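PDB 2OUI: NADP-dependent alcohol dehydrogenase from Entamoeba histolytica, which probably catalyses the reversible, NADP-dependent oxidation of alcohols to aldehydes or ketones, using a zinc ion held in the catalytic domain of a tetrameric medium-chain dehydrogenase. Local coordinates for residues 36-39 with 40-44; 109-113 with 114-118; 145-148 with 149-153; 179-182 with 183-186; 327-330 with 331-334. The protein carries 1 engineered substitution. All coordinates share one frame; numbering follows the deposited sequence.

Along the chain the five contacts follow one another without overlap, each a local turn. Contacts 1 and 2 belong to the GroES-like domain, their centres about 12 Å apart, and touch where Asp-40 OD1 meets Ser-113 OG. Contact 3, at the start of helix 148-161, shares the zinc ion with contact 1: Cys-37 and Asp-150 both bind it. Contact 4, on helix 177-188 of the Rossmann-type domain, packs Met-181 against Val-152 of contact 3, its centre about 12 Å away. Contact 5, on helix 329-339, lies against Pro-36 of contact 1, its centre about 26 Å from that of contact 4. The metal site thus draws on separate parts of the chain near the junction of the domains.

Contact 1 of 5, residues 36-39 with 40-44. With ZN (zinc ion), chain E; EDO (1,2-ethanediol), chain I; CAC (cacodylate ion), chain H; NO3 (nitrate ion), chain F.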
loop_
_atom_site.group_PDB
_atom_site.type_symbol
_atom_site.label_atom_id
_atom_site.label_comp_id
_atom_site.label_asym_id
_atom_site.label_seq_id
_atom_site.Cartn_x
_atom_site.Cartn_y
_atom_site.Cartn_z
ATOM N N PRO A 36 -19.912 9.126 27.474
ATOM C CA PRO A 36 -19.556 7.768 27.908
ATOM C C PRO A 36 -19.482 6.791 26.737
ATOM O O PRO A 36 -20.055 7.053 25.665
ATOM C CB PRO A 36 -20.727 7.381 28.788
ATOM C CG PRO A 36 -21.904 8.010 28.061
ATOM C CD PRO A 36 -21.373 9.332 27.497
ATOM N N CYS A 37 -18.777 5.677 26.941
ATOM C CA CYS A 37 -18.516 4.716 25.870
ATOM C C CYS A 37 -18.857 3.327 26.345
ATOM O O CYS A 37 -18.617 2.993 27.485
ATOM C CB CYS A 37 -17.026 4.740 25.487
ATOM S SG CYS A 37 -16.709 3.773 23.973
ATOM N N THR A 38 -19.408 2.522 25.444
ATOM C CA THR A 38 -19.616 1.094 25.662
ATOM C C THR A 38 -18.338 0.416 26.155
ATOM O O THR A 38 -18.394 -0.489 26.978
ATOM C CB THR A 38 -20.073 0.438 24.332
ATOM O OG1 THR A 38 -21.229 1.146 23.847
ATOM C CG2 THR A 38 -20.468 -1.007 24.545
ATOM N N SER A 39 -17.182 0.867 25.677
ATOM C CA SER A 39 -15.918 0.238 26.085
ATOM C C SER A 39 -15.784 0.230 27.594
ATOM O O SER A 39 -15.334 -0.754 28.188
ATOM C CB SER A 39 -14.714 0.932 25.469
ATOM O OG SER A 39 -14.776 0.855 24.060
ATOM N N ASP A 40 -16.162 1.335 28.235
ATOM C CA ASP A 40 -16.033 1.398 29.686
ATOM C C ASP A 40 -16.972 0.445 30.412
ATOM O O ASP A 40 -16.670 0.009 31.531
ATOM C CB ASP A 40 -16.226 2.834 30.184
ATOM C CG ASP A 40 -14.944 3.682 30.050
ATOM O OD1 ASP A 40 -13.867 3.147 29.666
ATOM O OD2 ASP A 40 -15.011 4.884 30.371
ATOM N N THR A 41 -18.100 0.108 29.784
ATOM C CA THR A 41 -18.960 -0.936 30.343
ATOM C C THR A 41 -18.286 -2.329 30.265
ATOM O O THR A 41 -18.397 -3.112 31.214
ATOM C CB THR A 41 -20.398 -0.961 29.705
ATOM O OG1 THR A 41 -20.331 -1.481 28.373
ATOM C CG2 THR A 41 -21.005 0.436 29.664
ATOM N N HIS A 42 -17.580 -2.625 29.164
ATOM C CA HIS A 42 -16.808 -3.895 29.065
ATOM C C HIS A 42 -15.722 -3.907 30.146
ATOM O O HIS A 42 -15.554 -4.887 30.870
ATOM C CB HIS A 42 -16.115 -4.089 27.703
ATOM C CG HIS A 42 -17.021 -4.015 26.507
ATOM N ND1 HIS A 42 -18.363 -4.333 26.554
ATOM C CD2 HIS A 42 -16.753 -3.710 25.209
ATOM C CE1 HIS A 42 -18.888 -4.204 25.345
ATOM N NE2 HIS A 42 -17.933 -3.816 24.514
ATOM N N THR A 43 -14.998 -2.797 30.259
ATOM C CA THR A 43 -13.903 -2.696 31.229
ATOM C C THR A 43 -14.392 -2.903 32.660
ATOM O O THR A 43 -13.805 -3.696 33.409
ATOM C CB THR A 43 -13.165 -1.348 31.044
ATOM O OG1 THR A 43 -12.636 -1.302 29.715
ATOM C CG2 THR A 43 -12.052 -1.155 32.084
ATOM N N VAL A 44 -15.475 -2.211 33.044
ATOM C CA VAL A 44 -15.985 -2.291 34.422
ATOM C C VAL A 44 -16.756 -3.588 34.706
ATOM O O VAL A 44 -16.437 -4.314 35.657
ATOM C CB VAL A 44 -16.877 -1.062 34.806
ATOM C CG1 VAL A 44 -17.505 -1.234 36.200
ATOM C CG2 VAL A 44 -16.086 0.236 34.729
HETATM ZN ZN ZN E . -14.589 4.399 23.637
HETATM C C1 EDO I . -15.334 0.728 20.398
HETATM O O1 EDO I . -15.369 -0.659 20.029
HETATM C C2 EDO I . -16.517 1.055 21.308
HETATM O O2 EDO I . -16.843 -0.001 22.233
HETATM AS AS CAC H . -12.272 2.710 22.185
HETATM O O1 CAC H . -12.920 2.910 20.591
HETATM O O2 CAC H . -13.558 2.783 23.392
HETATM C C1 CAC H . -11.531 0.923 22.452
HETATM C C2 CAC H . -10.964 4.109 22.604
HETATM N N NO3 F . -20.706 1.239 20.168
HETATM O O1 NO3 F . -20.676 1.972 21.366
HETATM O O2 NO3 F . -20.848 1.895 18.964
HETATM O O3 NO3 F . -20.598 -0.156 20.171
HETATM O O HOH W 1 -16.901 6.160 29.057
#
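The imidazole of His-42 has the carbonyl oxygen of Thr-38 over the centre of one face, 3.8 Å above the ring plane, while Thr-38 CG2 reaches CE1 at 3.7 Å; the rings of His-42 and Tyr-267 meet edge-to-face. The methyl is brought there because it stands anti to the backbone N of Thr-38, and the same torsion (chi1 -54°) turns OG1 the other way, to donate to a nitrate oxygen.

Thr-38 O also accepts two good hydrogen bonds. His-42 N gives the usual helical one, and the hydroxyl of Thr-41 lies in the carbonyl plane on a lone pair, its OG1 2.6 Å from Thr-38 O. A threonine suits this position since chi1 of 73° folds its hydroxyl back onto the preceding turn. Cys-37 is the N-cap: its SG accepts from Ser-39 N at 3.4 Å with an N-H...S angle of 163°, and binds zinc at 2.2 Å. The sulfur thus serves both the helix cap and the metal. His-59 and Asp-150 complete the protein ligands, and a cacodylate oxygen takes the fourth place. Ser-39 OG lies doubtfully close to that oxygen and accepts from ethanediol; these small molecules, like the nitrate, probably come from the crystallisation liquor. A water joins Cys-37 N to Asp-40 OD2, which also accepts from Gly-58 N, and OD1 pairs with Ser-113 OG.

Helix 38-46 is flanked by helix 329-339, whose Met-337 meets Thr-38 and Thr-41, and by strand 2-8, whose Met-6 packs on Thr-43 and Val-44.

Contact 2 of 5, residues 109-113 with 114-118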
loop_
_atom_site.group_PDB
_atom_site.type_symbol
_atom_site.label_atom_id
_atom_site.label_comp_id
_atom_site.label_asym_id
_atom_site.label_seq_id
_atom_site.Cartn_x
_atom_site.Cartn_y
_atom_site.Cartn_z
ATOM N N GLY A 109 -1.288 3.411 23.359
ATOM C CA GLY A 109 -1.704 4.773 23.026
ATOM C C GLY A 109 -3.097 5.112 23.552
ATOM O O GLY A 109 -3.474 6.287 23.629
ATOM N N TRP A 110 -3.878 4.083 23.886
ATOM C CA TRP A 110 -5.159 4.292 24.547
ATOM C C TRP A 110 -4.898 4.296 26.061
ATOM O O TRP A 110 -4.806 3.236 26.704
ATOM C CB TRP A 110 -6.174 3.212 24.141
ATOM C CG TRP A 110 -7.465 3.255 24.943
ATOM C CD1 TRP A 110 -8.050 4.359 25.531
ATOM C CD2 TRP A 110 -8.338 2.151 25.204
ATOM N NE1 TRP A 110 -9.225 3.988 26.165
ATOM C CE2 TRP A 110 -9.409 2.639 25.999
ATOM C CE3 TRP A 110 -8.294 0.785 24.887
ATOM C CZ2 TRP A 110 -10.445 1.812 26.445
ATOM C CZ3 TRP A 110 -9.304 -0.036 25.341
ATOM C CH2 TRP A 110 -10.380 0.483 26.111
ATOM N N LYS A 111 -4.752 5.499 26.614
ATOM C CA LYS A 111 -4.366 5.641 28.015
ATOM C C LYS A 111 -5.594 5.851 28.902
ATOM O O LYS A 111 -5.833 5.069 29.864
ATOM C CB LYS A 111 -3.346 6.792 28.173
ATOM C CG LYS A 111 -2.104 6.560 27.296
ATOM C CD LYS A 111 -0.965 7.541 27.606
ATOM C CE LYS A 111 0.199 7.311 26.573
ATOM N NZ LYS A 111 0.858 5.983 26.741
ATOM N N PHE A 112 -6.343 6.914 28.591
ATOM C CA PHE A 112 -7.548 7.304 29.337
ATOM C C PHE A 112 -8.514 6.119 29.505
ATOM O O PHE A 112 -9.014 5.596 28.517
ATOM C CB PHE A 112 -8.330 8.374 28.580
ATOM C CG PHE A 112 -7.647 9.727 28.479
ATOM C CD1 PHE A 112 -7.111 10.356 29.598
ATOM C CD2 PHE A 112 -7.663 10.412 27.270
ATOM C CE1 PHE A 112 -6.520 11.650 29.502
ATOM C CE2 PHE A 112 -7.088 11.694 27.164
ATOM C CZ PHE A 112 -6.512 12.301 28.278
ATOM N N SER A 113 -8.815 5.757 30.753
ATOM C CA SER A 113 -9.746 4.659 31.108
ATOM C C SER A 113 -9.313 3.290 30.581
ATOM O O SER A 113 -10.090 2.341 30.625
ATOM C CB SER A 113 -11.238 4.959 30.783
ATOM O OG SER A 113 -11.609 4.595 29.455
ATOM N N ASN A 114 -8.077 3.197 30.091
ATOM C CA ASN A 114 -7.416 1.889 29.911
ATOM C C ASN A 114 -6.509 1.597 31.120
ATOM O O ASN A 114 -6.816 0.715 31.940
ATOM C CB ASN A 114 -6.665 1.847 28.562
ATOM C CG ASN A 114 -5.930 0.536 28.320
ATOM O OD1 ASN A 114 -6.049 -0.434 29.097
ATOM N ND2 ASN A 114 -5.178 0.488 27.210
ATOM N N PHE A 115 -5.428 2.368 31.269
ATOM C CA PHE A 115 -4.537 2.219 32.408
ATOM C C PHE A 115 -4.175 3.568 33.055
ATOM O O PHE A 115 -3.456 3.591 34.051
ATOM C CB PHE A 115 -3.268 1.446 32.013
ATOM C CG PHE A 115 -2.528 2.053 30.841
ATOM C CD1 PHE A 115 -1.637 3.113 31.034
ATOM C CD2 PHE A 115 -2.723 1.565 29.553
ATOM C CE1 PHE A 115 -0.949 3.678 29.952
ATOM C CE2 PHE A 115 -2.049 2.126 28.483
ATOM C CZ PHE A 115 -1.166 3.191 28.690
ATOM N N LYS A 116 -4.679 4.666 32.480
ATOM C CA LYS A 116 -4.455 6.034 32.991
ATOM C C LYS A 116 -5.808 6.617 33.380
ATOM O O LYS A 116 -6.835 6.299 32.767
ATOM C CB LYS A 116 -3.801 6.905 31.904
ATOM C CG LYS A 116 -3.562 8.402 32.254
ATOM C CD LYS A 116 -2.996 9.188 31.055
ATOM C CE LYS A 116 -2.599 10.609 31.451
ATOM N NZ LYS A 116 -1.973 11.350 30.274
ATOM N N ASP A 117 -5.821 7.467 34.402
ATOM C CA ASP A 117 -7.054 8.157 34.769
ATOM C C ASP A 117 -7.594 8.904 33.546
ATOM O O ASP A 117 -6.853 9.619 32.844
ATOM C CB ASP A 117 -6.809 9.146 35.894
ATOM C CG ASP A 117 -6.606 8.481 37.254
ATOM O OD1 ASP A 117 -7.157 7.386 37.513
ATOM O OD2 ASP A 117 -5.897 9.079 38.089
ATOM N N GLY A 118 -8.886 8.728 33.293
ATOM C CA GLY A 118 -9.530 9.288 32.101
ATOM C C GLY A 118 -10.104 10.668 32.358
ATOM O O GLY A 118 -9.630 11.373 33.241
#
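Trp-110 presents one face of its indole to Asn-114, whose CB sits 3.8 Å from the centroid of the five-membered ring and 11° off its normal, a CH-pi contact. The amide at the end of that side chain is turned 39° from the indole plane and meets the backbone: Asn-114 ND2 donates to Trp-110 O at 2.8 Å. With CG anti to its own backbone N (chi1 179°), Asn-114 can lay its methylene on the ring and still deliver its N-H to the carbonyl, a pairing of tasks that suits asparagine.

Lys-111 contributes both its carbonyl oxygen and its aliphatic chain. The oxygen gathers the amides of Asn-114, Phe-115 and Lys-116; the last of these is 2.9 Å from Lys-111 O. The chain serves as packing, CG lying 3.8 Å from Phe-115 CZ, with CB against CB of Lys-116, while the ammonium group makes a salt bridge to Asp-89. The ring of Phe-112 meets Asp-117 O at its edge, in plane, 3.3 Å from CD1. Glycine suits position 118 because the backbone N of Ser-113 crowds the place a CB would take. Ser-113 N then donates to Lys-116 O at 2.9 Å, and its buried hydroxyl, besides its bond to Asp-40, pairs with His-59 ND1.

These bonds make a compact loop with a single beta bridge, Phe-112 to Lys-116, within the GroES-like catalytic domain. Trp-110 stacks edge-to-face with the zinc ligand His-59 and lies near the bound cacodylate, so this loop forms part of the wall of the metal site.

Contact 3 of 5, residues 145-148 with 149-153. With ZN (zinc ion), chain E.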
loop_
_atom_site.group_PDB
_atom_site.type_symbol
_atom_site.label_atom_id
_atom_site.label_comp_id
_atom_site.label_asym_id
_atom_site.label_seq_id
_atom_site.Cartn_x
_atom_site.Cartn_y
_atom_site.Cartn_z
ATOM N N ALA A 145 -18.346 18.157 18.569
ATOM C CA ALA A 145 -16.911 17.868 18.504
ATOM C C ALA A 145 -16.494 16.683 19.376
ATOM O O ALA A 145 -15.507 16.008 19.057
ATOM C CB ALA A 145 -16.103 19.103 18.875
ATOM N N VAL A 146 -17.211 16.440 20.482
ATOM C CA VAL A 146 -16.831 15.338 21.385
ATOM C C VAL A 146 -17.011 13.965 20.715
ATOM O O VAL A 146 -16.399 12.956 21.128
ATOM C CB VAL A 146 -17.533 15.410 22.766
ATOM C CG1 VAL A 146 -19.007 15.040 22.663
ATOM C CG2 VAL A 146 -16.794 14.531 23.764
ATOM N N MET A 147 -17.831 13.937 19.662
ATOM C CA MET A 147 -17.992 12.711 18.858
ATOM C C MET A 147 -16.756 12.382 18.040
ATOM O O MET A 147 -16.586 11.234 17.619
ATOM C CB MET A 147 -19.196 12.840 17.916
ATOM C CG MET A 147 -20.539 13.077 18.616
ATOM S SD MET A 147 -21.054 11.733 19.702
ATOM C CE MET A 147 -20.639 12.358 21.314
ATOM N N LEU A 148 -15.907 13.378 17.800
ATOM C CA LEU A 148 -14.610 13.167 17.114
ATOM C C LEU A 148 -13.603 12.316 17.903
ATOM O O LEU A 148 -12.815 11.604 17.316
ATOM C CB LEU A 148 -13.968 14.518 16.742
ATOM C CG LEU A 148 -14.709 15.395 15.728
ATOM C CD1 LEU A 148 -14.148 16.807 15.701
ATOM C CD2 LEU A 148 -14.685 14.747 14.318
ATOM N N SER A 149 -13.643 12.384 19.235
ATOM C CA SER A 149 -12.601 11.837 20.106
ATOM C C SER A 149 -12.430 10.339 19.928
ATOM O O SER A 149 -11.311 9.837 19.981
ATOM C CB SER A 149 -12.994 12.079 21.576
ATOM O OG SER A 149 -13.118 13.472 21.818
ATOM N N ASP A 150 -13.556 9.666 19.699
ATOM C CA ASP A 150 -13.634 8.207 19.703
ATOM C C ASP A 150 -14.627 7.750 18.631
ATOM O O ASP A 150 -14.270 6.917 17.807
ATOM C CB ASP A 150 -14.029 7.737 21.110
ATOM C CG ASP A 150 -13.932 6.221 21.314
ATOM O OD1 ASP A 150 -13.401 5.499 20.426
ATOM O OD2 ASP A 150 -14.416 5.764 22.384
ATOM N N MET A 151 -15.841 8.302 18.590
ATOM C CA MET A 151 -16.861 7.704 17.694
ATOM C C MET A 151 -16.531 7.861 16.213
ATOM O O MET A 151 -16.491 6.878 15.475
ATOM C CB MET A 151 -18.265 8.221 17.982
ATOM C CG MET A 151 -18.745 7.968 19.433
ATOM S SD MET A 151 -18.899 6.207 19.821
ATOM C CE MET A 151 -17.317 5.797 20.561
ATOM N N VAL A 152 -16.270 9.088 15.786
ATOM C CA VAL A 152 -15.933 9.318 14.372
ATOM C C VAL A 152 -14.619 8.627 14.007
ATOM O O VAL A 152 -14.555 7.922 12.991
ATOM C CB VAL A 152 -15.809 10.775 14.055
ATOM C CG1 VAL A 152 -15.381 10.935 12.597
ATOM C CG2 VAL A 152 -17.156 11.483 14.334
ATOM N N THR A 153 -13.579 8.826 14.823
ATOM C CA THR A 153 -12.269 8.262 14.514
ATOM C C THR A 153 -12.245 6.733 14.494
ATOM O O THR A 153 -11.674 6.138 13.584
ATOM C CB THR A 153 -11.126 8.865 15.364
ATOM O OG1 THR A 153 -9.895 8.237 14.971
ATOM C CG2 THR A 153 -11.372 8.660 16.869
HETATM ZN ZN ZN E . -14.589 4.399 23.637
HETATM O O HOH W 2 -16.302 10.272 20.736
#
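Leu-148 and Val-152 lie side by side and point the same way, with Leu-148 CD2 4.1 Å from Val-152 CG2, at the closely packed part of this turn. The branch CG2 of Val-152 stands anti to the carbonyl carbon of its residue, which also carries it to 3.3 Å from Met-147 O. That oxygen accepts a nearly straight bond from Val-152 N, 2.8 Å long at 173°. Because donor and acceptor are five residues apart, this is a wide pi-type turn. Thr-153 CG2 approaches Leu-148 O equally closely, while its hydroxyl bonds with Thr-295.

The other side is looser, though still buried. The link from Ser-149 N to Val-146 O is weak, and the sulfur of Met-147 only loosely meets the CG methylene of Met-151, with SD and CG 4.4 Å apart. A water bridges the turn, donating to Val-146 O at 2.7 Å and accepting from Met-151 N. Beyond it Asp-150 swings away from the turn, CG anti to its backbone N (chi1 -171°), and its OD2 binds the zinc ion at 1.9 Å. A carboxylate suits this place as an anionic ligand beside Cys-37.

Helix 298-310 packs on Leu-148 through Leu-305 and Ile-309, strand 346-350 backs Met-147 through Val-348, and Met-181 of helix 177-188 meets Val-152.

Contact 4 of 5, residues 179-182 with 183-186; sequences GLMS and VAGA
The side chain of Met-181 first runs back toward the start of the helix and then folds over, so that its CE comes 4.0 Å from Ala-184 CB. The segment is part of helix 177-188, the first helix of a Rossmann-type beta-alpha-beta unit between strands 170-173 and 194-197, and Gly-179 fits the last glycine of a GxGxxG pattern consistent with binding of a dinucleotide.

Side chains here fan outward and meet one another little. Met-181 is bent at both chi2 (-62°) and chi3, which folds its methyl back; that of Ala-184 is small enough to sit beside it. Leu-180 points away from the following turn and touches Ile-206 and Ala-207 of helix 201-209. Val-183 faces Val-172 of strand 170-173, its CG2 held 3.5 Å from Gly-179 O. Ser-182 is a polar residue in buried surroundings, and its hydroxyl is satisfied by Gly-155 O, joining this helix to helix 148-161.

The backbone supplies the regular grip: the amides of residues 183 to 186 each donate to the carbonyl four positions back, with Val-183 N 2.8 Å from Gly-179 O. Glycine suits position 185, where a CB would point toward the preceding turn and fall tight against Met-181 O. The alanines, with their short side chains, meet neighbouring elements, Ala-184 touching Phe-156 and Ala-186 touching Ile-164. At the far end Ala-186 CB lies 3.3 Å from Ser-182 O, the same oxygen that accepts from Ala-186 N at 2.8 Å.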
loop_
_atom_site.group_PDB
_atom_site.type_symbol
_atom_site.label_atom_id
_atom_site.label_comp_id
_atom_site.label_asym_id
_atom_site.label_seq_id
_atom_site.Cartn_x
_atom_site.Cartn_y
_atom_site.Cartn_z
ATOM N N GLY A 179 -20.536 2.038 14.754
ATOM C CA GLY A 179 -20.977 1.482 13.458
ATOM C C GLY A 179 -21.597 2.509 12.525
ATOM O O GLY A 179 -21.440 2.441 11.296
ATOM N N LEU A 180 -22.377 3.424 13.091
ATOM C CA LEU A 180 -22.972 4.503 12.296
ATOM C C LEU A 180 -21.865 5.329 11.661
ATOM O O LEU A 180 -21.989 5.780 10.511
ATOM C CB LEU A 180 -23.883 5.381 13.165
ATOM C CG LEU A 180 -25.208 4.765 13.641
ATOM C CD1 LEU A 180 -25.940 5.715 14.605
ATOM C CD2 LEU A 180 -26.079 4.488 12.445
ATOM N N MET A 181 -20.783 5.534 12.414
ATOM C CA MET A 181 -19.648 6.280 11.891
ATOM C C MET A 181 -18.864 5.445 10.888
ATOM O O MET A 181 -18.249 6.001 9.994
ATOM C CB MET A 181 -18.763 6.872 12.997
ATOM C CG MET A 181 -19.427 8.076 13.731
ATOM S SD MET A 181 -19.709 9.433 12.553
ATOM C CE MET A 181 -21.463 9.343 12.177
ATOM N N SER A 182 -18.938 4.110 11.012
ATOM C CA SER A 182 -18.348 3.217 9.984
ATOM C C SER A 182 -19.151 3.254 8.675
ATOM O O SER A 182 -18.572 3.141 7.588
ATOM C CB SER A 182 -18.278 1.771 10.471
ATOM O OG SER A 182 -17.295 1.622 11.490
ATOM N N VAL A 183 -20.478 3.365 8.785
ATOM C CA VAL A 183 -21.313 3.652 7.642
ATOM C C VAL A 183 -20.923 4.980 7.021
ATOM O O VAL A 183 -20.750 5.073 5.800
ATOM C CB VAL A 183 -22.834 3.608 7.987
ATOM C CG1 VAL A 183 -23.677 4.090 6.793
ATOM C CG2 VAL A 183 -23.262 2.171 8.371
ATOM N N ALA A 184 -20.830 6.022 7.842
ATOM C CA ALA A 184 -20.447 7.336 7.311
ATOM C C ALA A 184 -19.025 7.290 6.697
ATOM O O ALA A 184 -18.805 7.831 5.611
ATOM C CB ALA A 184 -20.587 8.430 8.387
ATOM N N GLY A 185 -18.099 6.604 7.364
ATOM C CA GLY A 185 -16.728 6.424 6.876
ATOM C C GLY A 185 -16.696 5.697 5.531
ATOM O O GLY A 185 -16.034 6.156 4.594
ATOM N N ALA A 186 -17.407 4.567 5.432
ATOM C CA ALA A 186 -17.502 3.824 4.173
ATOM C C ALA A 186 -18.054 4.694 3.045
ATOM O O ALA A 186 -17.556 4.647 1.928
ATOM C CB ALA A 186 -18.363 2.545 4.350
#

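Contact 5 of 5, residues 327-330 with 331-334; sequences LEKV and EDAL
Lys-329 and Asp-332 meet near the start of helix 329-339, the connection of a beta-alpha-beta unit between the parallel strands 320-325 and 346-350. The aspartate can be followed outward. Its CB rests 3.4 Å from Lys-329 O, the carbonyl one turn back. CG, beside its own backbone N (chi1 -53°), turns toward the beginning of the helix and lies 4.1 Å from Lys-329 CD. OD1 approaches Lys-329 CA at 3.6 Å as well as the CD methylene, so the carboxylate leans on the aliphatic part of the lysine. OD2 stays 4.5 Å from Lys-329 NZ, too far for a salt bridge, yet the opposite charges should attract. An acidic residue suits a place near the N-terminal end of the helix, where it would probably interact favourably with the helix dipole.

Lysine fits the partly exposed position about one turn before it, since a bend at chi2 (-60°) sends its long chain across the aspartate at a slant. The buried side is apolar: Val-330 packs on Trp-14 and Val-349, the small Ala-333 on Phe-324 and Pro-36, and Leu-334 on Ile-12 and Leu-57. Backbone bonds run from Ala-333 N to Lys-329 O and from Leu-334 N to Val-330 O, whereas the bond from Glu-331 N to Glu-328 O spans three residues, with the donor above the carbonyl plane.

Glu-331 extends away from the turn, and its OE1 accepts from Trp-14 NE1; one water donates both to this OE1, at 2.6 Å, and to Glu-328 O, at 3.1 Å.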
loop_
_atom_site.group_PDB
_atom_site.type_symbol
_atom_site.label_atom_id
_atom_site.label_comp_id
_atom_site.label_asym_id
_atom_site.label_seq_id
_atom_site.Cartn_x
_atom_site.Cartn_y
_atom_site.Cartn_z
ATOM N N LEU A 327 -21.069 17.973 35.741
ATOM C CA LEU A 327 -20.112 16.878 35.829
ATOM C C LEU A 327 -20.697 15.615 36.479
ATOM O O LEU A 327 -20.404 14.510 36.037
ATOM C CB LEU A 327 -18.844 17.315 36.560
ATOM C CG LEU A 327 -17.717 16.271 36.654
ATOM C CD1 LEU A 327 -17.228 15.778 35.302
ATOM C CD2 LEU A 327 -16.519 16.825 37.473
ATOM N N GLU A 328 -21.541 15.786 37.496
ATOM C CA GLU A 328 -22.128 14.655 38.210
ATOM C C GLU A 328 -22.915 13.770 37.256
ATOM O O GLU A 328 -23.000 12.557 37.465
ATOM C CB GLU A 328 -23.057 15.104 39.338
ATOM C CG GLU A 328 -22.853 16.535 39.793
ATOM C CD GLU A 328 -23.594 17.528 38.916
ATOM O OE1 GLU A 328 -22.946 18.493 38.441
ATOM O OE2 GLU A 328 -24.816 17.327 38.701
ATOM N N LYS A 329 -23.463 14.358 36.191
ATOM C CA LYS A 329 -24.303 13.572 35.271
ATOM C C LYS A 329 -23.564 12.559 34.398
ATOM O O LYS A 329 -24.224 11.756 33.738
ATOM C CB LYS A 329 -25.187 14.469 34.393
ATOM C CG LYS A 329 -26.114 15.390 35.155
ATOM C CD LYS A 329 -27.077 14.654 36.044
ATOM C CE LYS A 329 -27.859 15.649 36.893
ATOM N NZ LYS A 329 -28.805 14.957 37.797
ATOM N N VAL A 330 -22.226 12.554 34.402
ATOM C CA VAL A 330 -21.487 11.504 33.670
ATOM C C VAL A 330 -21.819 10.125 34.225
ATOM O O VAL A 330 -21.794 9.135 33.484
ATOM C CB VAL A 330 -19.938 11.705 33.566
ATOM C CG1 VAL A 330 -19.614 12.991 32.839
ATOM C CG2 VAL A 330 -19.249 11.654 34.920
ATOM N N GLU A 331 -22.142 10.054 35.517
ATOM C CA GLU A 331 -22.534 8.769 36.082
ATOM C C GLU A 331 -23.840 8.270 35.467
ATOM O O GLU A 331 -23.923 7.113 35.009
ATOM C CB GLU A 331 -22.631 8.837 37.594
ATOM C CG GLU A 331 -22.921 7.488 38.217
ATOM C CD GLU A 331 -22.725 7.503 39.718
ATOM O OE1 GLU A 331 -22.906 8.578 40.336
ATOM O OE2 GLU A 331 -22.395 6.439 40.275
ATOM N N ASP A 332 -24.837 9.148 35.417
ATOM C CA ASP A 332 -26.106 8.854 34.734
ATOM C C ASP A 332 -25.876 8.453 33.285
ATOM O O ASP A 332 -26.443 7.453 32.812
ATOM C CB ASP A 332 -27.032 10.067 34.786
ATOM C CG ASP A 332 -27.240 10.588 36.189
ATOM O OD1 ASP A 332 -26.260 11.015 36.847
ATOM O OD2 ASP A 332 -28.404 10.590 36.628
ATOM N N ALA A 333 -25.031 9.216 32.586
ATOM C CA ALA A 333 -24.754 8.964 31.189
ATOM C C ALA A 333 -24.082 7.603 31.005
ATOM O O ALA A 333 -24.420 6.859 30.079
ATOM C CB ALA A 333 -23.892 10.059 30.602
ATOM N N LEU A 334 -23.141 7.259 31.880
ATOM C CA LEU A 334 -22.455 5.966 31.719
ATOM C C LEU A 334 -23.427 4.809 31.955
ATOM O O LEU A 334 -23.374 3.800 31.254
ATOM C CB LEU A 334 -21.240 5.845 32.645
ATOM C CG LEU A 334 -20.442 4.532 32.590
ATOM C CD1 LEU A 334 -19.888 4.216 31.191
ATOM C CD2 LEU A 334 -19.321 4.556 33.639
HETATM O O HOH W 3 -23.571 11.125 40.109
#